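Local coordinates for protein-L-isoaspartate O-methyltransferase beta-aspartate methyltransferase (PDB 2PBF) that probably transfers a methyl group from S-adenosylmethionine to the carboxylate of isoaspartyl residues in damaged proteins, an early step in their repair, at residues A[20-25]-A[48-53]; A[64-69]-A[219-224]; A[191-196]-A[200-205]. One frame throughout, in Å; residues are numbered along the deposited sequence.

Contact 1: A[20-25]-A[48-53]; sequences KRRGII and YIDTPV
The guanidinium of Arg-22 carries the methyl CD1 of Ile-24 on one face, 3.4 Å above its plane and over its centre, while the carboxylate of Asp-50 comes to its edge, with CG in the guanidinium plane. The two flat groups are turned 61° apart, so they do not meet as a coplanar pair with two matched bonds. A single salt bridge joins them instead: Arg-22 NH2 donates to Asp-50 OD2 at 2.5 Å, unusually short and of doubtful exact length, with an N-H...O angle of 151°. The side chains approach from opposite directions. That of Arg-22 bends at chi3 (-77°), where a long, jointed chain is useful for reaching across from the end of helix 12-21. Gly-23 follows in a Schellman motif; its positive phi suits glycine, and its N bonds back to Lys-20 O at 2.8 Å. Asp-50, short and at the centre of an inverse gamma turn, presents its acid from the loop before strand 53-56. A water donates to Asp-50 OD2 at 2.7 Å and weakly accepts from Arg-22 NH1. Outside the pair, Asn-18 OD1 receives Arg-22 NE, and Asp-50 OD2 also bonds to His-65 ND1 on helix 64-74. One carboxylate oxygen therefore gathers the arginine, the histidine and the water; with His-65 probably a donor too, this would favour the charged form of Asp-50.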
loop_
_atom_site.group_PDB
_atom_site.type_symbol
_atom_site.label_atom_id
_atom_site.label_comp_id
_atom_site.label_asym_id
_atom_site.label_seq_id
_atom_site.Cartn_x
_atom_site.Cartn_y
_atom_site.Cartn_z
ATOM N N LYS A 20 -15.627 -9.853 -5.577
ATOM C CA LYS A 20 -15.492 -10.973 -6.504
ATOM C C LYS A 20 -16.627 -11.036 -7.517
ATOM O O LYS A 20 -16.360 -11.104 -8.713
ATOM C CB LYS A 20 -15.381 -12.296 -5.765
ATOM C CG LYS A 20 -13.968 -12.847 -5.725
ATOM C CD LYS A 20 -13.840 -13.985 -4.709
ATOM C CE LYS A 20 -14.404 -15.292 -5.239
ATOM N NZ LYS A 20 -14.441 -16.339 -4.179
ATOM N N ARG A 21 -17.879 -11.001 -7.040
ATOM C CA ARG A 21 -19.063 -10.942 -7.915
ATOM C C ARG A 21 -18.976 -9.793 -8.918
ATOM O O ARG A 21 -19.362 -9.920 -10.096
ATOM C CB ARG A 21 -20.360 -10.867 -7.095
ATOM C CG ARG A 21 -20.690 -12.167 -6.327
ATOM C CD ARG A 21 -22.147 -12.206 -5.810
ATOM N NE ARG A 21 -22.600 -10.927 -5.249
ATOM C CZ ARG A 21 -22.613 -10.631 -3.948
ATOM N NH1 ARG A 21 -22.212 -11.524 -3.047
ATOM N NH2 ARG A 21 -23.035 -9.432 -3.545
ATOM N N ARG A 22 -18.428 -8.677 -8.474
ATOM C CA ARG A 22 -18.303 -7.526 -9.341
ATOM C C ARG A 22 -17.044 -7.606 -10.189
ATOM O O ARG A 22 -16.803 -6.740 -11.035
ATOM C CB ARG A 22 -18.347 -6.241 -8.516
ATOM C CG ARG A 22 -19.701 -5.976 -7.894
ATOM C CD ARG A 22 -19.875 -4.505 -7.610
ATOM N NE ARG A 22 -19.153 -4.077 -6.414
ATOM C CZ ARG A 22 -18.535 -2.902 -6.274
ATOM N NH1 ARG A 22 -18.505 -2.023 -7.253
ATOM N NH2 ARG A 22 -17.918 -2.626 -5.146
ATOM N N GLY A 23 -16.252 -8.655 -9.979
ATOM C CA GLY A 23 -15.042 -8.884 -10.760
ATOM C C GLY A 23 -13.893 -7.947 -10.418
ATOM O O GLY A 23 -12.980 -7.791 -11.213
ATOM N N ILE A 24 -13.957 -7.333 -9.229
ATOM C CA ILE A 24 -12.923 -6.434 -8.709
ATOM C C ILE A 24 -11.792 -7.289 -8.141
ATOM O O ILE A 24 -10.617 -6.998 -8.340
ATOM C CB ILE A 24 -13.515 -5.447 -7.660
ATOM C CG1 ILE A 24 -14.397 -4.427 -8.377
ATOM C CG2 ILE A 24 -12.414 -4.748 -6.844
ATOM C CD1 ILE A 24 -15.558 -3.926 -7.565
ATOM N N ILE A 25 -12.170 -8.351 -7.448
ATOM C CA ILE A 25 -11.242 -9.410 -7.093
ATOM C C ILE A 25 -11.421 -10.536 -8.106
ATOM O O ILE A 25 -12.536 -11.062 -8.244
ATOM C CB ILE A 25 -11.484 -9.905 -5.648
ATOM C CG1 ILE A 25 -11.071 -8.819 -4.650
ATOM C CG2 ILE A 25 -10.740 -11.220 -5.381
ATOM C CD1 ILE A 25 -11.559 -9.058 -3.254
ATOM N N TYR A 48 -17.370 -1.755 5.920
ATOM C CA TYR A 48 -17.489 -2.733 4.818
ATOM C C TYR A 48 -18.168 -2.227 3.562
ATOM O O TYR A 48 -18.417 -2.976 2.621
ATOM C CB TYR A 48 -18.167 -3.999 5.323
ATOM C CG TYR A 48 -17.472 -4.534 6.550
ATOM C CD1 TYR A 48 -16.128 -4.933 6.490
ATOM C CD2 TYR A 48 -18.148 -4.636 7.764
ATOM C CE1 TYR A 48 -15.469 -5.419 7.607
ATOM C CE2 TYR A 48 -17.496 -5.145 8.910
ATOM C CZ TYR A 48 -16.162 -5.535 8.815
ATOM O OH TYR A 48 -15.516 -6.025 9.925
ATOM N N ILE A 49 -18.452 -0.943 3.534
ATOM C CA ILE A 49 -19.013 -0.354 2.343
ATOM C C ILE A 49 -17.886 -0.027 1.376
ATOM O O ILE A 49 -16.817 0.443 1.774
ATOM C CB ILE A 49 -19.932 0.827 2.695
ATOM C CG1 ILE A 49 -21.138 0.265 3.493
ATOM C CG2 ILE A 49 -20.376 1.565 1.439
ATOM C CD1 ILE A 49 -22.264 1.188 3.552
ATOM N N ASP A 50 -18.123 -0.307 0.103
ATOM C CA ASP A 50 -17.108 -0.081 -0.910
ATOM C C ASP A 50 -17.010 1.388 -1.330
ATOM O O ASP A 50 -17.508 1.792 -2.376
ATOM C CB ASP A 50 -17.306 -0.977 -2.111
ATOM C CG ASP A 50 -16.160 -0.859 -3.099
ATOM O OD1 ASP A 50 -14.994 -0.779 -2.652
ATOM O OD2 ASP A 50 -16.425 -0.830 -4.315
ATOM N N THR A 51 -16.318 2.158 -0.498
ATOM C CA THR A 51 -16.174 3.593 -0.643
ATOM C C THR A 51 -15.000 3.992 0.255
ATOM O O THR A 51 -14.682 3.241 1.186
ATOM C CB THR A 51 -17.464 4.332 -0.193
ATOM O OG1 THR A 51 -17.329 5.727 -0.485
ATOM C CG2 THR A 51 -17.711 4.172 1.291
ATOM N N PRO A 52 -14.331 5.139 -0.028
ATOM C CA PRO A 52 -13.333 5.621 0.921
ATOM C C PRO A 52 -14.021 6.140 2.168
ATOM O O PRO A 52 -15.167 6.578 2.090
ATOM C CB PRO A 52 -12.666 6.803 0.182
ATOM C CG PRO A 52 -13.069 6.685 -1.211
ATOM C CD PRO A 52 -14.420 6.032 -1.196
ATOM N N VAL A 53 -13.335 6.083 3.304
ATOM C CA VAL A 53 -13.936 6.464 4.572
ATOM C C VAL A 53 -12.950 7.372 5.298
ATOM O O VAL A 53 -11.793 7.011 5.544
ATOM C CB VAL A 53 -14.366 5.221 5.436
ATOM C CG1 VAL A 53 -15.045 5.650 6.723
ATOM C CG2 VAL A 53 -15.294 4.274 4.657
HETATM O O HOH W 1 -18.225 0.801 -5.457
#

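Contact 2: A[64-69]-A[219-224]. With SAH (S-adenosyl-L-homocysteine), chain C.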
loop_
_atom_site.group_PDB
_atom_site.type_symbol
_atom_site.label_atom_id
_atom_site.label_comp_id
_atom_site.label_asym_id
_atom_site.label_seq_id
_atom_site.Cartn_x
_atom_site.Cartn_y
_atom_site.Cartn_z
ATOM N N PRO A 64 -12.291 -0.237 -0.612
ATOM C CA PRO A 64 -11.842 -1.601 -0.788
ATOM C C PRO A 64 -11.460 -1.976 -2.245
ATOM O O PRO A 64 -10.506 -2.712 -2.419
ATOM C CB PRO A 64 -13.021 -2.427 -0.284
ATOM C CG PRO A 64 -13.697 -1.557 0.729
ATOM C CD PRO A 64 -13.489 -0.146 0.248
ATOM N N HIS A 65 -12.144 -1.445 -3.259
ATOM C CA HIS A 65 -11.821 -1.815 -4.648
ATOM C C HIS A 65 -10.446 -1.276 -5.036
ATOM O O HIS A 65 -9.748 -1.888 -5.839
ATOM C CB HIS A 65 -12.914 -1.403 -5.654
ATOM C CG HIS A 65 -13.125 0.072 -5.757
ATOM N ND1 HIS A 65 -14.298 0.679 -5.371
ATOM C CD2 HIS A 65 -12.293 1.069 -6.135
ATOM C CE1 HIS A 65 -14.190 1.983 -5.539
ATOM N NE2 HIS A 65 -12.982 2.245 -6.001
ATOM N N MET A 66 -10.046 -0.161 -4.421
ATOM C CA MET A 66 -8.746 0.415 -4.695
ATOM C C MET A 66 -7.633 -0.361 -4.046
ATOM O O MET A 66 -6.588 -0.530 -4.683
ATOM C CB MET A 66 -8.653 1.893 -4.309
ATOM C CG MET A 66 -9.184 2.859 -5.366
ATOM S SD MET A 66 -8.808 2.457 -7.126
ATOM C CE MET A 66 -7.026 2.236 -7.112
ATOM N N HIS A 67 -7.857 -0.841 -2.808
ATOM C CA HIS A 67 -6.917 -1.759 -2.172
ATOM C C HIS A 67 -6.829 -3.037 -3.007
ATOM O O HIS A 67 -5.723 -3.558 -3.261
ATOM C CB HIS A 67 -7.326 -2.145 -0.738
ATOM C CG HIS A 67 -7.242 -1.035 0.274
ATOM N ND1 HIS A 67 -8.125 -0.942 1.328
ATOM C CD2 HIS A 67 -6.374 0.004 0.415
ATOM C CE1 HIS A 67 -7.825 0.118 2.064
ATOM N NE2 HIS A 67 -6.755 0.702 1.540
ATOM N N ALA A 68 -7.988 -3.568 -3.404
ATOM C CA ALA A 68 -8.014 -4.845 -4.129
ATOM C C ALA A 68 -7.251 -4.740 -5.445
ATOM O O ALA A 68 -6.459 -5.619 -5.766
ATOM C CB ALA A 68 -9.437 -5.297 -4.380
ATOM N N LEU A 69 -7.490 -3.655 -6.180
ATOM C CA LEU A 69 -6.886 -3.443 -7.479
ATOM C C LEU A 69 -5.365 -3.266 -7.371
ATOM O O LEU A 69 -4.611 -3.859 -8.140
ATOM C CB LEU A 69 -7.538 -2.248 -8.184
ATOM C CG LEU A 69 -6.699 -1.507 -9.241
ATOM C CD1 LEU A 69 -6.640 -2.236 -10.601
ATOM C CD2 LEU A 69 -7.254 -0.135 -9.418
ATOM N N VAL A 219 -8.041 7.265 -11.929
ATOM C CA VAL A 219 -8.321 6.953 -10.535
ATOM C C VAL A 219 -8.554 8.234 -9.748
ATOM O O VAL A 219 -8.342 9.325 -10.259
ATOM C CB VAL A 219 -7.168 6.125 -9.866
ATOM C CG1 VAL A 219 -7.192 4.676 -10.317
ATOM C CG2 VAL A 219 -5.791 6.743 -10.108
ATOM N N CYS A 220 -9.013 8.089 -8.508
ATOM C CA CYS A 220 -9.193 9.201 -7.585
ATOM C C CYS A 220 -8.486 8.891 -6.246
ATOM O O CYS A 220 -8.907 8.005 -5.487
ATOM C CB CYS A 220 -10.690 9.478 -7.380
ATOM S SG CYS A 220 -11.545 9.934 -8.929
ATOM N N PHE A 221 -7.396 9.612 -5.984
ATOM C CA PHE A 221 -6.611 9.439 -4.775
ATOM C C PHE A 221 -6.394 10.775 -4.100
ATOM O O PHE A 221 -6.417 11.800 -4.756
ATOM C CB PHE A 221 -5.247 8.859 -5.115
ATOM C CG PHE A 221 -5.236 7.372 -5.310
ATOM C CD1 PHE A 221 -4.756 6.527 -4.296
ATOM C CD2 PHE A 221 -5.659 6.811 -6.506
ATOM C CE1 PHE A 221 -4.722 5.162 -4.460
ATOM C CE2 PHE A 221 -5.633 5.439 -6.689
ATOM C CZ PHE A 221 -5.159 4.607 -5.678
ATOM N N VAL A 222 -6.173 10.754 -2.792
ATOM C CA VAL A 222 -5.685 11.934 -2.089
ATOM C C VAL A 222 -4.302 12.285 -2.689
ATOM O O VAL A 222 -3.632 11.429 -3.274
ATOM C CB VAL A 222 -5.627 11.751 -0.519
ATOM C CG1 VAL A 222 -6.676 10.737 -0.003
ATOM C CG2 VAL A 222 -4.251 11.334 -0.040
ATOM N N SER A 223 -3.890 13.539 -2.538
ATOM C CA SER A 223 -2.624 14.026 -3.094
ATOM C C SER A 223 -1.351 13.611 -2.318
ATOM O O SER A 223 -1.323 13.642 -1.074
ATOM C CB SER A 223 -2.674 15.551 -3.199
ATOM O OG SER A 223 -1.534 16.014 -3.896
ATOM N N LEU A 224 -0.301 13.251 -3.060
ATOM C CA LEU A 224 1.028 13.023 -2.468
ATOM C C LEU A 224 1.731 14.372 -2.253
ATOM O O LEU A 224 2.333 14.914 -3.181
ATOM C CB LEU A 224 1.879 12.098 -3.349
ATOM C CG LEU A 224 3.180 11.570 -2.749
ATOM C CD1 LEU A 224 2.887 10.527 -1.689
ATOM C CD2 LEU A 224 4.081 11.010 -3.848
HETATM N N SAH C . -3.113 3.148 1.718
HETATM C CA SAH C . -3.793 4.162 2.562
HETATM C CB SAH C . -4.050 5.398 1.737
HETATM C CG SAH C . -4.295 6.571 2.677
HETATM S SD SAH C . -4.593 8.091 1.771
HETATM C C SAH C . -5.091 3.654 3.199
HETATM O O SAH C . -5.891 3.026 2.503
HETATM O OXT SAH C . -5.347 3.861 4.413
HETATM C "C5'" SAH C . -2.867 8.443 1.354
HETATM C "C4'" SAH C . -1.931 8.704 2.535
HETATM O "O4'" SAH C . -0.758 9.258 2.007
HETATM C "C3'" SAH C . -2.414 9.677 3.601
HETATM O "O3'" SAH C . -2.442 9.013 4.854
HETATM C "C2'" SAH C . -1.402 10.813 3.573
HETATM O "O2'" SAH C . -1.137 11.329 4.858
HETATM C "C1'" SAH C . -0.192 10.119 2.981
HETATM N N9 SAH C . 0.774 10.992 2.277
HETATM C C8 SAH C . 0.470 12.065 1.490
HETATM N N7 SAH C . 1.626 12.559 0.990
HETATM C C5 SAH C . 2.668 11.838 1.462
HETATM C C6 SAH C . 4.053 11.938 1.290
HETATM N N6 SAH C . 4.616 12.878 0.541
HETATM N N1 SAH C . 4.871 11.016 1.891
HETATM C C2 SAH C . 4.327 10.023 2.683
HETATM N N3 SAH C . 2.966 9.959 2.848
HETATM C C4 SAH C . 2.139 10.845 2.254
#
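Helix 64-74 faces the segment 219-224 that follows the last strand of the Rossmann-like methyltransferase sheet, and the backbones stay well apart, the nearest CA atoms, of Met-66 and Val-219, being 8.8 Å from each other. Side chains bridge this distance in a Met-aromatic contact. Met-66, flexible and unbranched, folds at chi2 (-40°) and chi3 (-53°), which brings its methyl CE to the edge of the Phe-221 ring, 3.3 Å from CZ. The sulfur itself stands oblique to that ring, SD lying 5.3 Å from the centroid. The same methyl also rests on Val-219 CG1 at 4.0 Å, so a compact branched residue and a broad aromatic one together receive it.

Both segments also line the S-adenosyl-L-homocysteine site. Val-222 packs its two methyls near the ligand sulfur, and Leu-224 sets CD1 3.4 Å from the adenine C5, apolar surfaces suited to a thioether and a purine. Tyr-93 stacks on the ring of His-67, whose imidazole can offer an N-H to an acid: His-67 NE2 donates to the carboxylate O of the ligand at 2.7 Å, nearly straight at 167°, with the carboxylate carbon in the plane of the ring.

Contact 3: A[191-196]-A[200-205]; sequences IPIEED and VLYEIT
The beta hairpin formed by strands 187-195 and 198-205 brings these segments together in antiparallel register. Ile-191 and Tyr-202 make a hydrogen-bonded pair: Ile-191 N donates to Tyr-202 O at 3.0 Å, and Tyr-202 N returns a bond to Ile-191 O at 2.8 Å. Ile-193 and Val-200 form the next such pair, in which Ile-193 N to Val-200 O and Val-200 N to Ile-193 O are each 2.9 Å. Between them, Pro-192 and Leu-201 are a non-hydrogen-bonded pair, a place where proline, lacking an N-H, costs this pairing nothing; its CA makes a CA-H...O contact with Val-200 O. The pyrrolidine ring and Leu-201 lie side by side and point the same way, CG of Pro-192 being 4.0 Å from Leu-201 CD1.

In the seven-stranded mixed sheet of this Rossmann-like methyltransferase, order 3-2-1-4-5-6-7, strands 187-195 and 198-205 lie next to each other, with 187-195 also beside 163-168, and strand 212-219 runs along the far side of 198-205. On the face opposite Pro-192 and Leu-201, apolar chains and the ring of Tyr-202 pack together. Ile-191 CG2 lies 3.6 Å from Ile-204 CD1, while Ile-193 crosses Tyr-202 at about a right angle and sets CD1 obliquely against the ring. Nearer the turn, Glu-195 CB rests on Val-200 CG2. CG of Glu-195 is anti to the backbone N (chi1 -175°), and the chain stays extended beyond it, which carries the acid to the phenol. Glu-195 OE2 accepts from Tyr-202 OH at 2.5 Å through its syn lone pair, on the side of OE1, and lies in the plane of the ring although the carboxylate is turned 65° from it. The other oxygen, OE1, forms a salt bridge to Arg-215 NE on strand 212-219.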
loop_
_atom_site.group_PDB
_atom_site.type_symbol
_atom_site.label_atom_id
_atom_site.label_comp_id
_atom_site.label_asym_id
_atom_site.label_seq_id
_atom_site.Cartn_x
_atom_site.Cartn_y
_atom_site.Cartn_z
ATOM N N ILE A 191 1.442 3.620 -8.878
ATOM C CA ILE A 191 1.372 4.997 -8.437
ATOM C C ILE A 191 0.391 5.820 -9.271
ATOM O O ILE A 191 0.391 5.712 -10.488
ATOM C CB ILE A 191 2.802 5.657 -8.457
ATOM C CG1 ILE A 191 2.733 7.138 -8.098
ATOM C CG2 ILE A 191 3.529 5.394 -9.806
ATOM C CD1 ILE A 191 4.108 7.779 -7.874
ATOM N N PRO A 192 -0.461 6.633 -8.613
ATOM C CA PRO A 192 -1.254 7.584 -9.414
ATOM C C PRO A 192 -0.422 8.821 -9.762
ATOM O O PRO A 192 0.223 9.381 -8.890
ATOM C CB PRO A 192 -2.414 7.955 -8.482
ATOM C CG PRO A 192 -2.282 6.991 -7.260
ATOM C CD PRO A 192 -0.804 6.729 -7.181
ATOM N N ILE A 193 -0.436 9.231 -11.029
ATOM C CA ILE A 193 0.230 10.480 -11.453
ATOM C C ILE A 193 -0.787 11.415 -12.143
ATOM O O ILE A 193 -1.523 10.973 -13.030
ATOM C CB ILE A 193 1.483 10.193 -12.331
ATOM C CG1 ILE A 193 2.486 9.300 -11.560
ATOM C CG2 ILE A 193 2.174 11.512 -12.797
ATOM C CD1 ILE A 193 3.390 8.468 -12.416
ATOM N N GLU A 194 -0.869 12.666 -11.691
ATOM C CA GLU A 194 -1.682 13.694 -12.371
ATOM C C GLU A 194 -1.226 13.849 -13.823
ATOM O O GLU A 194 -0.102 14.295 -14.115
ATOM C CB GLU A 194 -1.562 15.067 -11.731
ATOM C CG GLU A 194 -1.796 15.216 -10.251
ATOM C CD GLU A 194 -1.469 16.650 -9.769
ATOM O OE1 GLU A 194 -1.172 17.535 -10.620
ATOM O OE2 GLU A 194 -1.521 16.902 -8.544
ATOM N N GLU A 195 -2.099 13.467 -14.728
ATOM C CA GLU A 195 -1.825 13.601 -16.134
ATOM C C GLU A 195 -2.955 14.432 -16.728
ATOM O O GLU A 195 -4.077 13.927 -16.910
ATOM C CB GLU A 195 -1.807 12.221 -16.747
ATOM C CG GLU A 195 -1.410 12.189 -18.193
ATOM C CD GLU A 195 -1.063 10.797 -18.596
ATOM O OE1 GLU A 195 -1.846 10.205 -19.372
ATOM O OE2 GLU A 195 -0.027 10.298 -18.085
ATOM N N ASP A 196 -2.634 15.701 -16.994
ATOM C CA ASP A 196 -3.573 16.739 -17.440
ATOM C C ASP A 196 -4.756 16.869 -16.474
ATOM O O ASP A 196 -4.593 17.443 -15.387
ATOM C CB ASP A 196 -4.003 16.530 -18.896
ATOM N N VAL A 200 -3.887 9.303 -13.070
ATOM C CA VAL A 200 -3.726 8.068 -13.827
ATOM C C VAL A 200 -2.873 7.067 -13.062
ATOM O O VAL A 200 -1.711 7.331 -12.745
ATOM C CB VAL A 200 -3.106 8.303 -15.252
ATOM C CG1 VAL A 200 -3.098 7.001 -16.045
ATOM C CG2 VAL A 200 -3.887 9.361 -16.035
ATOM N N LEU A 201 -3.450 5.906 -12.796
ATOM C CA LEU A 201 -2.717 4.850 -12.124
ATOM C C LEU A 201 -1.737 4.195 -13.078
ATOM O O LEU A 201 -2.147 3.644 -14.095
ATOM C CB LEU A 201 -3.666 3.796 -11.523
ATOM C CG LEU A 201 -3.043 2.837 -10.496
ATOM C CD1 LEU A 201 -2.861 3.526 -9.143
ATOM C CD2 LEU A 201 -3.933 1.629 -10.369
ATOM N N TYR A 202 -0.455 4.253 -12.712
ATOM C CA TYR A 202 0.655 3.721 -13.496
ATOM C C TYR A 202 1.286 2.497 -12.852
ATOM O O TYR A 202 1.476 2.443 -11.640
ATOM C CB TYR A 202 1.747 4.790 -13.678
ATOM C CG TYR A 202 1.539 5.662 -14.881
ATOM C CD1 TYR A 202 0.738 6.797 -14.816
ATOM C CD2 TYR A 202 2.132 5.332 -16.103
ATOM C CE1 TYR A 202 0.536 7.587 -15.926
ATOM C CE2 TYR A 202 1.944 6.103 -17.227
ATOM C CZ TYR A 202 1.146 7.232 -17.144
ATOM O OH TYR A 202 0.975 7.998 -18.280
ATOM N N GLU A 203 1.606 1.516 -13.672
ATOM C CA GLU A 203 2.480 0.430 -13.258
ATOM C C GLU A 203 3.861 0.579 -13.916
ATOM O O GLU A 203 4.015 0.454 -15.138
ATOM C CB GLU A 203 1.854 -0.922 -13.573
ATOM C CG GLU A 203 2.729 -2.096 -13.195
ATOM C CD GLU A 203 2.063 -3.401 -13.520
ATOM O OE1 GLU A 203 0.986 -3.684 -12.940
ATOM O OE2 GLU A 203 2.618 -4.139 -14.368
ATOM N N ILE A 204 4.854 0.858 -13.086
ATOM C CA ILE A 204 6.204 1.047 -13.537
ATOM C C ILE A 204 7.072 -0.160 -13.152
ATOM O O ILE A 204 7.040 -0.618 -12.006
ATOM C CB ILE A 204 6.744 2.363 -12.996
ATOM C CG1 ILE A 204 5.827 3.508 -13.473
ATOM C CG2 ILE A 204 8.172 2.561 -13.448
ATOM C CD1 ILE A 204 5.758 4.687 -12.579
ATOM N N THR A 205 7.819 -0.680 -14.127
ATOM C CA THR A 205 8.693 -1.848 -13.941
ATOM C C THR A 205 10.133 -1.504 -14.337
ATOM O O THR A 205 10.350 -0.603 -15.133
ATOM C CB THR A 205 8.196 -3.035 -14.774
ATOM O OG1 THR A 205 6.771 -3.157 -14.628
ATOM C CG2 THR A 205 8.856 -4.342 -14.325
#

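Along the chain, contact 1 closes before contact 2 opens, and contact 3 is nested within the loop that contact 2 closes. Contact 1 lies at the surface among the N-terminal helices, about 12 Å between centres from contact 2; there Ile-24 packs on His-65, Ile-49 and Asp-50 pack on Pro-64, and Asp-50 OD2 probably hydrogen-bonds His-65 ND1. The centres of contacts 2 and 3 are also about 12 Å apart: Phe-221 CD2 packs 3.5 Å from Pro-192 CG, and Leu-69 and Val-219 reach Leu-201. Contacts 1 and 3 do not touch, their centres being about 22 Å apart. Helix 64-74 thus connects the N-terminal region to the hairpin side of the central sheet, with contact 2 bordering the cofactor site.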